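Local structure of BIFUNCTIONAL PROTEIN Proline utilization A (PutA) (Corynebacterium freiburgense, 5UX5) at residues 954-959 / 968-973; 219-224 / 253-258; 22-27 / 442-447. The protein probably oxidises proline to glutamate in two successive steps, coupling an FAD-dependent proline dehydrogenase to an NAD-dependent aldehyde dehydrogenase within a single chain. One frame throughout, in Å; residues are numbered along the deposited sequence.

The three contacts sample distant parts of a large bifunctional enzyme. Contacts 2 and 3 belong to the proline dehydrogenase half, their centres 41 Å apart, and contact 2 is nested in the long loop of chain that contact 3 closes. Contact 2 joins the end of one TIM-barrel helix to the loop after the next, whereas contact 3 pairs a helix from the start of the chain with one following the barrel, and its Phe444 side chain is about 10 Å from the bound FAD. Contact 1 lies far along the chain, in the C-terminal region, with its centre 62 Å from that of contact 2 and 53 Å from that of contact 3.

Contact 1: 954-959 / 968-973; sequences GVEQDF and VFRYRP
A single antiparallel beta bridge, the hydrogen-bonded pair Gln957–Phe969, lays the loop after helix 936-953 along one edge of strand 965-980. The two residues satisfy each other's backbone: Gln957 N donates to Phe969 O at 3.0 Å, and Phe969 N returns a bond to Gln957 O at 2.8 Å. On its other edge the strand pairs with strand 1056-1064 through Val968, Arg970 and Arg972, so the bridge ties the loop to a sheet in the C-terminal region. The CE2 corner of the Phe959 ring meets Phe969 CB at 3.6 Å, the rings inclined obliquely, while Val968 CG1 packs 3.8 Å from Glu956 CB. Asp958 suits the loop as an acceptor of backbone N-H groups, OD1 taking that of Gly961 and OD2 that of Asn967.

Arg970 has donors for several partners. From the crowded position between backbone N and carbonyl carbon (chi1 64°) its chain runs extended beside Glu956. NE bonds to Gln1059 OE1, NH2 weakly to Lys863 O, and NH1 forms a salt bridge with Glu956. Arg972 NH1 lies 3.3 Å above the guanidinium plane of Arg970, a like-charge crowding that Glu956 and Glu864, partner of Arg972, would be expected to offset. Arg970 NH1 reaches Glu956 OE1 at 3.0 Å, nearly straight at 161°, the oxygen lying in the guanidinium plane while the carboxylate is turned 89° from it.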
ATOM      1  N   GLY A 954      -2.483  27.672   7.587  1.00 25.33           N
ATOM      2  CA  GLY A 954      -3.919  27.610   7.604  1.00 26.13           C
ATOM      3  C   GLY A 954      -4.520  26.787   6.501  1.00 25.95           C
ATOM      4  O   GLY A 954      -5.743  26.779   6.349  1.00 33.33           O
ATOM      5  N   VAL A 955      -3.706  26.133   5.687  1.00 30.35           N
ATOM      6  CA  VAL A 955      -4.188  25.377   4.536  1.00 26.02           C
ATOM      7  C   VAL A 955      -4.020  23.880   4.776  1.00 28.62           C
ATOM      8  O   VAL A 955      -2.987  23.426   5.286  1.00 30.10           O
ATOM      9  CB  VAL A 955      -3.462  25.776   3.241  1.00 26.27           C
ATOM     10  CG1 VAL A 955      -4.115  25.081   2.082  1.00 28.03           C
ATOM     11  CG2 VAL A 955      -3.470  27.298   3.058  1.00 25.34           C
ATOM     12  N   GLU A 956      -5.037  23.115   4.380  1.00 28.18           N
ATOM     13  CA  GLU A 956      -4.911  21.675   4.212  1.00 25.79           C
ATOM     14  C   GLU A 956      -4.453  21.424   2.779  1.00 23.71           C
ATOM     15  O   GLU A 956      -5.155  21.773   1.833  1.00 26.48           O
ATOM     16  CB  GLU A 956      -6.235  20.968   4.484  1.00 28.55           C
ATOM     17  CG  GLU A 956      -6.836  21.306   5.815  1.00 30.14           C
ATOM     18  CD  GLU A 956      -7.647  20.177   6.406  1.00 44.01           C
ATOM     19  OE1 GLU A 956      -7.910  20.215   7.637  1.00 45.13           O
ATOM     20  OE2 GLU A 956      -7.986  19.227   5.658  1.00 51.93           O
ATOM     21  N   GLN A 957      -3.276  20.832   2.624  1.00 25.25           N
ATOM     22  CA  GLN A 957      -2.563  20.764   1.358  1.00 24.51           C
ATOM     23  C   GLN A 957      -2.380  19.320   0.901  1.00 34.27           C
ATOM     24  O   GLN A 957      -1.624  18.553   1.513  1.00 33.87           O
ATOM     25  CB  GLN A 957      -1.201  21.434   1.498  1.00 21.83           C
ATOM     26  CG  GLN A 957      -1.243  22.929   1.603  1.00 35.02           C
ATOM     27  CD  GLN A 957       0.143  23.510   1.473  1.00 32.78           C
ATOM     28  OE1 GLN A 957       0.549  23.962   0.397  1.00 30.63           O
ATOM     29  NE2 GLN A 957       0.900  23.459   2.562  1.00 28.76           N
ATOM     30  N   ASP A 958      -2.982  18.982  -0.228  1.00 35.53           N
ATOM     31  CA  ASP A 958      -2.785  17.680  -0.866  1.00 26.39           C
ATOM     32  C   ASP A 958      -1.790  17.879  -2.001  1.00 24.42           C
ATOM     33  O   ASP A 958      -2.152  18.356  -3.073  1.00 31.39           O
ATOM     34  CB  ASP A 958      -4.121  17.117  -1.361  1.00 30.84           C
ATOM     35  CG  ASP A 958      -4.028  15.691  -1.861  1.00 37.39           C
ATOM     36  OD1 ASP A 958      -2.953  15.300  -2.395  1.00 35.89           O
ATOM     37  OD2 ASP A 958      -5.054  14.967  -1.734  1.00 40.71           O
ATOM     38  N   PHE A 959      -0.523  17.535  -1.757  1.00 31.15           N
ATOM     39  CA  PHE A 959       0.528  17.754  -2.755  1.00 27.49           C
ATOM     40  C   PHE A 959       0.454  16.763  -3.929  1.00 31.34           C
ATOM     41  O   PHE A 959       0.887  17.098  -5.036  1.00 34.85           O
ATOM     42  CB  PHE A 959       1.919  17.638  -2.111  1.00 24.67           C
ATOM     43  CG  PHE A 959       2.186  18.637  -1.027  1.00 23.42           C
ATOM     44  CD1 PHE A 959       2.420  19.974  -1.328  1.00 28.18           C
ATOM     45  CD2 PHE A 959       2.241  18.227   0.301  1.00 31.36           C
ATOM     46  CE1 PHE A 959       2.670  20.879  -0.324  1.00 33.28           C
ATOM     47  CE2 PHE A 959       2.494  19.135   1.319  1.00 38.13           C
ATOM     48  CZ  PHE A 959       2.700  20.462   1.004  1.00 40.31           C
ATOM     49  N   VAL A 968      -3.562  14.523   2.662  1.00 30.20           N
ATOM     50  CA  VAL A 968      -3.584  15.894   3.185  1.00 27.73           C
ATOM     51  C   VAL A 968      -2.422  16.142   4.146  1.00 27.17           C
ATOM     52  O   VAL A 968      -2.110  15.308   5.003  1.00 33.85           O
ATOM     53  CB  VAL A 968      -4.937  16.169   3.873  1.00 23.26           C
ATOM     54  CG1 VAL A 968      -4.908  17.424   4.661  1.00 22.60           C
ATOM     55  CG2 VAL A 968      -6.030  16.257   2.820  1.00 22.61           C
ATOM     56  N   PHE A 969      -1.794  17.312   4.013  1.00 27.33           N
ATOM     57  CA  PHE A 969      -0.720  17.759   4.897  1.00 24.54           C
ATOM     58  C   PHE A 969      -1.198  19.029   5.584  1.00 30.66           C
ATOM     59  O   PHE A 969      -1.468  20.034   4.918  1.00 41.49           O
ATOM     60  CB  PHE A 969       0.567  18.028   4.122  1.00 20.45           C
ATOM     61  CG  PHE A 969       1.701  18.474   4.983  1.00 25.41           C
ATOM     62  CD1 PHE A 969       2.425  17.553   5.718  1.00 21.46           C
ATOM     63  CD2 PHE A 969       2.038  19.825   5.083  1.00 23.39           C
ATOM     64  CE1 PHE A 969       3.462  17.971   6.540  1.00 20.63           C
ATOM     65  CE2 PHE A 969       3.072  20.248   5.906  1.00 21.42           C
ATOM     66  CZ  PHE A 969       3.778  19.325   6.644  1.00 20.16           C
ATOM     67  N   ARG A 970      -1.322  18.984   6.904  1.00 21.74           N
ATOM     68  CA  ARG A 970      -1.903  20.093   7.622  1.00 22.40           C
ATOM     69  C   ARG A 970      -1.176  20.286   8.937  1.00 33.95           C
ATOM     70  O   ARG A 970      -0.460  19.401   9.426  1.00 25.07           O
ATOM     71  CB  ARG A 970      -3.419  19.907   7.867  1.00 23.13           C
ATOM     72  CG  ARG A 970      -3.801  18.751   8.752  1.00 26.35           C
ATOM     73  CD  ARG A 970      -5.321  18.616   8.868  1.00 27.42           C
ATOM     74  NE  ARG A 970      -5.710  17.669   9.910  1.00 27.12           N
ATOM     75  CZ  ARG A 970      -6.941  17.557  10.402  1.00 33.00           C
ATOM     76  NH1 ARG A 970      -7.907  18.356   9.967  1.00 31.31           N
ATOM     77  NH2 ARG A 970      -7.209  16.654  11.338  1.00 25.84           N
ATOM     78  N   TYR A 971      -1.402  21.463   9.519  1.00 29.44           N
ATOM     79  CA  TYR A 971      -0.831  21.803  10.806  1.00 24.29           C
ATOM     80  C   TYR A 971      -1.929  21.803  11.857  1.00 27.57           C
ATOM     81  O   TYR A 971      -3.010  22.343  11.622  1.00 30.98           O
ATOM     82  CB  TYR A 971      -0.137  23.158  10.722  1.00 26.51           C
ATOM     83  CG  TYR A 971       0.998  23.202   9.718  1.00 25.24           C
ATOM     84  CD1 TYR A 971       0.754  23.441   8.373  1.00 29.40           C
ATOM     85  CD2 TYR A 971       2.324  22.949  10.113  1.00 23.63           C
ATOM     86  CE1 TYR A 971       1.800  23.490   7.445  1.00 28.38           C
ATOM     87  CE2 TYR A 971       3.374  22.980   9.191  1.00 25.39           C
ATOM     88  CZ  TYR A 971       3.095  23.253   7.864  1.00 30.46           C
ATOM     89  OH  TYR A 971       4.105  23.309   6.950  1.00 29.36           O
ATOM     90  N   ARG A 972      -1.667  21.176  12.999  1.00 26.95           N
ATOM     91  CA  ARG A 972      -2.585  21.176  14.151  1.00 30.64           C
ATOM     92  C   ARG A 972      -2.010  22.016  15.288  1.00 29.27           C
ATOM     93  O   ARG A 972      -0.788  22.065  15.472  1.00 30.93           O
ATOM     94  CB  ARG A 972      -2.850  19.768  14.709  1.00 35.00           C
ATOM     95  CG  ARG A 972      -3.340  18.772  13.714  1.00 30.34           C
ATOM     96  CD  ARG A 972      -4.641  19.246  13.144  1.00 31.05           C
ATOM     97  NE  ARG A 972      -5.765  18.977  14.016  1.00 26.57           N
ATOM     98  CZ  ARG A 972      -6.994  19.407  13.764  1.00 28.91           C
ATOM     99  NH1 ARG A 972      -7.199  20.122  12.668  1.00 29.31           N
ATOM    100  NH2 ARG A 972      -8.003  19.105  14.582  1.00 28.42           N
ATOM    101  N   PRO A 973      -2.854  22.635  16.109  1.00 28.94           N
ATOM    102  CA  PRO A 973      -2.331  23.521  17.157  1.00 27.02           C
ATOM    103  C   PRO A 973      -1.649  22.721  18.250  1.00 27.77           C
ATOM    104  O   PRO A 973      -2.155  21.676  18.669  1.00 29.99           O
ATOM    105  CB  PRO A 973      -3.584  24.225  17.682  1.00 28.26           C
ATOM    106  CG  PRO A 973      -4.649  23.242  17.471  1.00 28.59           C
ATOM    107  CD  PRO A 973      -4.320  22.539  16.171  1.00 32.49           C
TER

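Contact 2: 219-224 / 253-258; sequences LALQRS and EEFLGL
Leu221 carries this contact by dividing its two methyls between the parts of the facing loop. With CG anti to the carbonyl carbon (chi1 -64°) and an extended second torsion (175°), its fork reaches across from the end of helix 202-221. CD1 takes the side of Glu254 and Phe255, lying 3.4 Å from the backbone oxygen Glu254 O and 3.7 Å from Phe255 CD1, where the leucine side chain crosses the phenylalanine at about a right angle. CD2 goes the other way and rests 3.9 Å from Leu258 CB. Beside it Leu258 CD1 comes to 4.2 Å from Ala220 CB; a small residue suits a place that the leucine fork already fills. A branched leucine suits position 221 because one side chain can touch both ends of a turn.

That turn is what sets the partners. Residues Phe255 to Leu258 form a type I beta turn, closed by Leu258 N to Phe255 O at 3.2 Å, which brings the two apolar residues round to the same helix end. The Phe255 ring is backed on one face by Glu254 CG, 3.9 Å above its centre, and also touches Arg214 and Arg218. Further out, Glu254 OE2 makes a salt bridge with Arg218 NE, tying the loop to the preceding turn of the same helix, and Leu258 O accepts a bond from Arg285 NH1.

Segment 219-224 closes helix 202-221 and leads to strand 228-232, while 253-258 links helix 239-251 to strand 260-265, so the contact lies at the N-terminal ends of the TIM-barrel strands, opposite the C-terminal ends where such barrels place their active sites. No hydrogen bond crosses between the segments: shape and exclusion of water hold them, while the polar bonds lie around the apolar core.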
ATOM      1  N   LEU A 219     -13.612 -35.048 -10.175  1.00 47.87           N
ATOM      2  CA  LEU A 219     -15.065 -35.163 -10.115  1.00 49.82           C
ATOM      3  C   LEU A 219     -15.704 -34.984 -11.480  1.00 48.90           C
ATOM      4  O   LEU A 219     -16.721 -35.628 -11.772  1.00 50.07           O
ATOM      5  CB  LEU A 219     -15.656 -34.154  -9.144  1.00 46.30           C
ATOM      6  CG  LEU A 219     -15.436 -34.370  -7.651  1.00 50.97           C
ATOM      7  CD1 LEU A 219     -16.284 -33.349  -6.949  1.00 54.37           C
ATOM      8  CD2 LEU A 219     -15.805 -35.767  -7.184  1.00 44.02           C
ATOM      9  N   ALA A 220     -15.088 -34.177 -12.347  1.00 40.58           N
ATOM     10  CA  ALA A 220     -15.572 -34.020 -13.713  1.00 41.48           C
ATOM     11  C   ALA A 220     -15.211 -35.204 -14.604  1.00 48.06           C
ATOM     12  O   ALA A 220     -15.835 -35.377 -15.653  1.00 52.71           O
ATOM     13  CB  ALA A 220     -15.018 -32.735 -14.329  1.00 38.88           C
ATOM     14  N   LEU A 221     -14.203 -35.998 -14.228  1.00 44.49           N
ATOM     15  CA  LEU A 221     -13.882 -37.226 -14.948  1.00 48.04           C
ATOM     16  C   LEU A 221     -14.757 -38.403 -14.533  1.00 47.34           C
ATOM     17  O   LEU A 221     -14.827 -39.385 -15.274  1.00 52.22           O
ATOM     18  CB  LEU A 221     -12.418 -37.620 -14.728  1.00 48.82           C
ATOM     19  CG  LEU A 221     -11.245 -36.767 -15.196  1.00 52.00           C
ATOM     20  CD1 LEU A 221      -9.934 -37.385 -14.717  1.00 43.29           C
ATOM     21  CD2 LEU A 221     -11.246 -36.622 -16.711  1.00 51.09           C
ATOM     22  N   GLN A 222     -15.367 -38.364 -13.342  1.00 49.26           N
ATOM     23  CA  GLN A 222     -16.179 -39.488 -12.880  1.00 57.74           C
ATOM     24  C   GLN A 222     -17.573 -39.498 -13.495  1.00 59.21           C
ATOM     25  O   GLN A 222     -18.292 -40.490 -13.341  1.00 67.17           O
ATOM     26  CB  GLN A 222     -16.227 -39.493 -11.339  1.00 63.53           C
ATOM     27  CG  GLN A 222     -17.577 -39.723 -10.634  1.00 69.73           C
ATOM     28  CD  GLN A 222     -17.540 -39.310  -9.147  1.00 81.02           C
ATOM     29  OE1 GLN A 222     -16.547 -39.545  -8.442  1.00 78.51           O
ATOM     30  NE2 GLN A 222     -18.618 -38.675  -8.680  1.00 81.97           N
ATOM     31  N   ARG A 223     -17.960 -38.450 -14.221  1.00 56.76           N
ATOM     32  CA  ARG A 223     -19.239 -38.429 -14.914  1.00 58.12           C
ATOM     33  C   ARG A 223     -19.029 -38.406 -16.419  1.00 50.36           C
ATOM     34  O   ARG A 223     -18.090 -37.781 -16.915  1.00 44.46           O
ATOM     35  CB  ARG A 223     -20.092 -37.222 -14.505  1.00 57.33           C
ATOM     36  CG  ARG A 223     -20.518 -37.238 -13.074  1.00 48.21           C
ATOM     37  CD  ARG A 223     -20.968 -35.886 -12.635  1.00 50.45           C
ATOM     38  NE  ARG A 223     -21.947 -35.285 -13.538  1.00 49.61           N
ATOM     39  CZ  ARG A 223     -22.299 -34.004 -13.461  1.00 44.48           C
ATOM     40  NH1 ARG A 223     -21.748 -33.235 -12.538  1.00 44.73           N
ATOM     41  NH2 ARG A 223     -23.189 -33.485 -14.288  1.00 42.59           N
ATOM     42  N   SER A 224     -19.932 -39.075 -17.137  1.00 49.71           N
ATOM     43  CA  SER A 224     -19.970 -39.005 -18.604  1.00 47.79           C
ATOM     44  C   SER A 224     -21.386 -38.731 -19.146  1.00 46.65           C
ATOM     45  O   SER A 224     -22.337 -39.482 -18.874  1.00 57.66           O
ATOM     46  CB  SER A 224     -19.389 -40.275 -19.224  1.00 53.02           C
ATOM     47  OG  SER A 224     -17.989 -40.351 -19.008  1.00 54.30           O
ATOM     48  N   GLU A 253      -1.329 -36.793 -17.253  1.00 50.92           N
ATOM     49  CA  GLU A 253      -1.922 -37.982 -17.871  1.00 47.83           C
ATOM     50  C   GLU A 253      -3.368 -38.158 -17.445  1.00 45.62           C
ATOM     51  O   GLU A 253      -4.254 -38.393 -18.271  1.00 45.56           O
ATOM     52  CB  GLU A 253      -1.106 -39.214 -17.493  1.00 47.84           C
ATOM     53  CG  GLU A 253      -1.135 -40.360 -18.455  1.00 61.93           C
ATOM     54  CD  GLU A 253      -0.603 -41.607 -17.776  1.00 76.70           C
ATOM     55  OE1 GLU A 253      -0.557 -42.693 -18.405  1.00 79.31           O
ATOM     56  OE2 GLU A 253      -0.233 -41.486 -16.585  1.00 78.43           O
ATOM     57  N   GLU A 254      -3.633 -37.926 -16.172  1.00 45.28           N
ATOM     58  CA  GLU A 254      -4.960 -38.119 -15.617  1.00 45.07           C
ATOM     59  C   GLU A 254      -6.001 -37.270 -16.343  1.00 46.63           C
ATOM     60  O   GLU A 254      -7.117 -37.729 -16.600  1.00 46.06           O
ATOM     61  CB  GLU A 254      -4.885 -37.774 -14.132  1.00 46.22           C
ATOM     62  CG  GLU A 254      -6.128 -37.891 -13.340  1.00 51.83           C
ATOM     63  CD  GLU A 254      -5.884 -37.472 -11.900  1.00 59.86           C
ATOM     64  OE1 GLU A 254      -4.881 -36.753 -11.629  1.00 51.35           O
ATOM     65  OE2 GLU A 254      -6.665 -37.918 -11.028  1.00 63.34           O
ATOM     66  N   PHE A 255      -5.648 -36.039 -16.714  1.00 42.88           N
ATOM     67  CA  PHE A 255      -6.619 -35.077 -17.215  1.00 41.31           C
ATOM     68  C   PHE A 255      -6.491 -34.815 -18.700  1.00 42.52           C
ATOM     69  O   PHE A 255      -7.117 -33.882 -19.206  1.00 43.33           O
ATOM     70  CB  PHE A 255      -6.499 -33.759 -16.453  1.00 40.03           C
ATOM     71  CG  PHE A 255      -6.670 -33.901 -14.970  1.00 40.19           C
ATOM     72  CD1 PHE A 255      -7.873 -34.342 -14.434  1.00 40.46           C
ATOM     73  CD2 PHE A 255      -5.627 -33.588 -14.109  1.00 41.65           C
ATOM     74  CE1 PHE A 255      -8.031 -34.484 -13.056  1.00 41.53           C
ATOM     75  CE2 PHE A 255      -5.779 -33.707 -12.726  1.00 43.35           C
ATOM     76  CZ  PHE A 255      -6.984 -34.162 -12.203  1.00 40.72           C
ATOM     77  N   LEU A 256      -5.729 -35.632 -19.420  1.00 52.37           N
ATOM     78  CA  LEU A 256      -5.411 -35.296 -20.802  1.00 43.16           C
ATOM     79  C   LEU A 256      -6.657 -35.244 -21.679  1.00 43.90           C
ATOM     80  O   LEU A 256      -6.695 -34.479 -22.649  1.00 41.26           O
ATOM     81  CB  LEU A 256      -4.421 -36.309 -21.371  1.00 43.55           C
ATOM     82  CG  LEU A 256      -3.747 -35.797 -22.660  1.00 52.49           C
ATOM     83  CD1 LEU A 256      -3.152 -34.374 -22.478  1.00 46.15           C
ATOM     84  CD2 LEU A 256      -2.736 -36.766 -23.276  1.00 45.34           C
ATOM     85  N   GLY A 257      -7.702 -35.997 -21.335  1.00 48.18           N
ATOM     86  CA  GLY A 257      -8.887 -36.000 -22.176  1.00 42.07           C
ATOM     87  C   GLY A 257     -10.077 -35.206 -21.672  1.00 47.16           C
ATOM     88  O   GLY A 257     -11.191 -35.394 -22.168  1.00 48.32           O
ATOM     89  N   LEU A 258      -9.851 -34.270 -20.745  1.00 40.12           N
ATOM     90  CA  LEU A 258     -10.918 -33.484 -20.143  1.00 43.70           C
ATOM     91  C   LEU A 258     -11.005 -32.122 -20.822  1.00 48.19           C
ATOM     92  O   LEU A 258     -10.033 -31.356 -20.830  1.00 42.73           O
ATOM     93  CB  LEU A 258     -10.683 -33.300 -18.647  1.00 50.15           C
ATOM     94  CG  LEU A 258     -11.747 -32.506 -17.887  1.00 43.27           C
ATOM     95  CD1 LEU A 258     -13.106 -33.171 -18.039  1.00 38.82           C
ATOM     96  CD2 LEU A 258     -11.358 -32.360 -16.415  1.00 38.15           C
TER

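Contact 3: 22-27 / 442-447; sequences ERIIAR and ARFRES
Helices 16-31 and 438-450 run roughly antiparallel here, the axes of their segments 146° apart in direction and 11.3 Å apart at closest approach. So wide a spacing needs large side chains, and Phe444 supplies one. With CG anti to its backbone N (chi1 159°), it swings its ring onto two consecutive isoleucines. Ile24 comes at the tip of the ring, CG2 lying 3.7 Å from Phe444 CZ, while Ile25 lies further back along the same side, CG1 3.8 Å from Phe444 CE2. Both isoleucines hold CG1 beside the backbone N and CG2 anti to it, and their different places round the helix turn CG2 of the first and CG1 of the second to the ring. This is the buried part, and Ser359 of helix 354-367 touches both Ile24 and Phe444.

The other flank is exposed and polar. Ile25 marks the border: its CD1 sits 3.3 Å above one face of the Arg445 guanidinium, offset toward the rim. Past it, Arg445 NH1 and Glu22 OE2 form a salt bridge at 2.5 Å, a very short distance that should not be over-read. The carboxylate and guanidinium are nearly coplanar, and OE2 uses its syn lone pair, yet the N-H to oxygen angle of 118° is far from straight. Long, flexible chains bent at chi2 of Glu22 and chi3 of Arg445 suit such a surface pairing, where charge can also meet solvent.

An apolar seam with an ion pair at its outer margin is the pattern of amphipathic helices packed face to face; here it joins a helix preceding the TIM barrel to one following it, with the side chain of Phe444 about 10 Å from the bound FAD of the proline dehydrogenase site.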
ATOM      1  N   GLU A  22     -22.381  -5.384 -42.766  1.00 63.94           N
ATOM      2  CA  GLU A  22     -23.771  -4.969 -42.873  1.00 68.04           C
ATOM      3  C   GLU A  22     -24.752  -6.113 -42.633  1.00 67.77           C
ATOM      4  O   GLU A  22     -25.854  -5.876 -42.122  1.00 70.02           O
ATOM      5  CB  GLU A  22     -24.011  -4.323 -44.239  1.00 70.26           C
ATOM      6  CG  GLU A  22     -22.997  -3.217 -44.562  1.00 74.22           C
ATOM      7  CD  GLU A  22     -23.152  -1.962 -43.690  1.00 80.10           C
ATOM      8  OE1 GLU A  22     -24.301  -1.585 -43.362  1.00 81.10           O
ATOM      9  OE2 GLU A  22     -22.121  -1.344 -43.333  1.00 79.87           O
ATOM     10  N   ARG A  23     -24.395  -7.350 -42.978  1.00 60.52           N
ATOM     11  CA  ARG A  23     -25.239  -8.456 -42.541  1.00 56.01           C
ATOM     12  C   ARG A  23     -25.149  -8.626 -41.031  1.00 61.99           C
ATOM     13  O   ARG A  23     -26.103  -9.104 -40.407  1.00 66.62           O
ATOM     14  CB  ARG A  23     -24.870  -9.756 -43.275  1.00 49.83           C
ATOM     15  N   ILE A  24     -24.030  -8.211 -40.424  1.00 62.97           N
ATOM     16  CA  ILE A  24     -23.914  -8.243 -38.966  1.00 61.49           C
ATOM     17  C   ILE A  24     -24.823  -7.195 -38.335  1.00 63.14           C
ATOM     18  O   ILE A  24     -25.533  -7.475 -37.362  1.00 65.40           O
ATOM     19  CB  ILE A  24     -22.455  -8.038 -38.516  1.00 57.93           C
ATOM     20  CG1 ILE A  24     -21.544  -9.187 -38.941  1.00 54.54           C
ATOM     21  CG2 ILE A  24     -22.384  -7.895 -37.009  1.00 53.41           C
ATOM     22  CD1 ILE A  24     -20.072  -8.913 -38.596  1.00 46.12           C
ATOM     23  N   ILE A  25     -24.805  -5.965 -38.865  1.00 64.36           N
ATOM     24  CA  ILE A  25     -25.631  -4.908 -38.280  1.00 68.67           C
ATOM     25  C   ILE A  25     -27.105  -5.246 -38.439  1.00 69.00           C
ATOM     26  O   ILE A  25     -27.911  -5.028 -37.530  1.00 71.05           O
ATOM     27  CB  ILE A  25     -25.299  -3.531 -38.890  1.00 64.43           C
ATOM     28  CG1 ILE A  25     -23.839  -3.162 -38.624  1.00 60.11           C
ATOM     29  CG2 ILE A  25     -26.215  -2.459 -38.301  1.00 62.69           C
ATOM     30  CD1 ILE A  25     -23.434  -1.841 -39.211  1.00 60.86           C
ATOM     31  N   ALA A  26     -27.478  -5.796 -39.592  1.00 69.58           N
ATOM     32  CA  ALA A  26     -28.847  -6.259 -39.747  1.00 63.56           C
ATOM     33  C   ALA A  26     -29.167  -7.326 -38.715  1.00 64.54           C
ATOM     34  O   ALA A  26     -30.238  -7.301 -38.100  1.00 71.26           O
ATOM     35  CB  ALA A  26     -29.062  -6.792 -41.161  1.00 60.16           C
ATOM     36  N   ARG A  27     -28.206  -8.211 -38.441  1.00 61.53           N
ATOM     37  CA  ARG A  27     -28.449  -9.298 -37.501  1.00 65.30           C
ATOM     38  C   ARG A  27     -28.664  -8.765 -36.091  1.00 69.19           C
ATOM     39  O   ARG A  27     -29.542  -9.243 -35.357  1.00 62.02           O
ATOM     40  CB  ARG A  27     -27.284 -10.278 -37.523  1.00 59.31           C
ATOM     41  CG  ARG A  27     -27.521 -11.467 -36.633  1.00 49.70           C
ATOM     42  CD  ARG A  27     -28.522 -12.395 -37.245  1.00 45.83           C
ATOM     43  NE  ARG A  27     -27.919 -13.037 -38.403  1.00 47.78           N
ATOM     44  CZ  ARG A  27     -28.576 -13.749 -39.311  1.00 49.61           C
ATOM     45  NH1 ARG A  27     -29.884 -13.933 -39.221  1.00 45.22           N
ATOM     46  NH2 ARG A  27     -27.908 -14.272 -40.325  1.00 55.03           N
ATOM     47  N   ALA A 442     -22.619   2.798 -35.282  1.00 58.65           N
ATOM     48  CA  ALA A 442     -21.436   3.533 -35.704  1.00 60.89           C
ATOM     49  C   ALA A 442     -20.209   3.199 -34.852  1.00 66.08           C
ATOM     50  O   ALA A 442     -19.104   3.057 -35.392  1.00 70.48           O
ATOM     51  CB  ALA A 442     -21.730   5.024 -35.673  1.00 58.10           C
ATOM     52  N   ARG A 443     -20.366   3.072 -33.527  1.00 62.98           N
ATOM     53  CA  ARG A 443     -19.224   2.676 -32.696  1.00 59.41           C
ATOM     54  C   ARG A 443     -18.724   1.283 -33.071  1.00 61.31           C
ATOM     55  O   ARG A 443     -17.523   0.995 -32.938  1.00 54.37           O
ATOM     56  CB  ARG A 443     -19.581   2.739 -31.198  1.00 46.67           C
ATOM     57  N   PHE A 444     -19.626   0.417 -33.559  1.00 63.37           N
ATOM     58  CA  PHE A 444     -19.234  -0.924 -33.990  1.00 57.96           C
ATOM     59  C   PHE A 444     -18.423  -0.871 -35.277  1.00 65.01           C
ATOM     60  O   PHE A 444     -17.379  -1.526 -35.384  1.00 73.12           O
ATOM     61  CB  PHE A 444     -20.465  -1.821 -34.171  1.00 49.63           C
ATOM     62  CG  PHE A 444     -20.218  -3.018 -35.058  1.00 44.85           C
ATOM     63  CD1 PHE A 444     -19.436  -4.080 -34.619  1.00 46.38           C
ATOM     64  CD2 PHE A 444     -20.754  -3.076 -36.347  1.00 45.47           C
ATOM     65  CE1 PHE A 444     -19.201  -5.193 -35.449  1.00 47.58           C
ATOM     66  CE2 PHE A 444     -20.524  -4.179 -37.192  1.00 44.77           C
ATOM     67  CZ  PHE A 444     -19.752  -5.237 -36.745  1.00 45.65           C
ATOM     68  N   ARG A 445     -18.901  -0.115 -36.272  1.00 60.36           N
ATOM     69  CA  ARG A 445     -18.137   0.086 -37.502  1.00 59.57           C
ATOM     70  C   ARG A 445     -16.700   0.491 -37.198  1.00 56.75           C
ATOM     71  O   ARG A 445     -15.750  -0.026 -37.799  1.00 58.76           O
ATOM     72  CB  ARG A 445     -18.803   1.154 -38.369  1.00 65.17           C
ATOM     73  CG  ARG A 445     -20.130   0.751 -39.010  1.00 70.58           C
ATOM     74  CD  ARG A 445     -20.650   1.872 -39.918  1.00 67.41           C
ATOM     75  NE  ARG A 445     -22.103   1.943 -39.918  1.00 60.98           N
ATOM     76  CZ  ARG A 445     -22.872   1.247 -40.739  1.00 65.07           C
ATOM     77  NH1 ARG A 445     -22.321   0.423 -41.623  1.00 66.67           N
ATOM     78  NH2 ARG A 445     -24.190   1.374 -40.671  1.00 67.36           N
ATOM     79  N   GLU A 446     -16.524   1.418 -36.257  1.00 46.76           N
ATOM     80  CA  GLU A 446     -15.184   1.892 -35.939  1.00 48.40           C
ATOM     81  C   GLU A 446     -14.345   0.791 -35.303  1.00 54.86           C
ATOM     82  O   GLU A 446     -13.136   0.706 -35.554  1.00 58.71           O
ATOM     83  CB  GLU A 446     -15.263   3.118 -35.025  1.00 54.43           C
ATOM     84  CG  GLU A 446     -13.930   3.859 -34.852  1.00 63.18           C
ATOM     85  CD  GLU A 446     -13.393   4.435 -36.163  1.00 77.47           C
ATOM     86  OE1 GLU A 446     -14.215   4.888 -36.991  1.00 85.30           O
ATOM     87  OE2 GLU A 446     -12.154   4.426 -36.373  1.00 77.51           O
ATOM     88  N   SER A 447     -14.950  -0.045 -34.454  1.00 52.69           N
ATOM     89  CA  SER A 447     -14.162  -1.099 -33.828  1.00 48.36           C
ATOM     90  C   SER A 447     -13.743  -2.158 -34.840  1.00 43.46           C
ATOM     91  O   SER A 447     -12.701  -2.798 -34.669  1.00 39.71           O
ATOM     92  CB  SER A 447     -14.942  -1.723 -32.678  1.00 50.28           C
ATOM     93  OG  SER A 447     -16.140  -2.296 -33.146  1.00 55.13           O
TER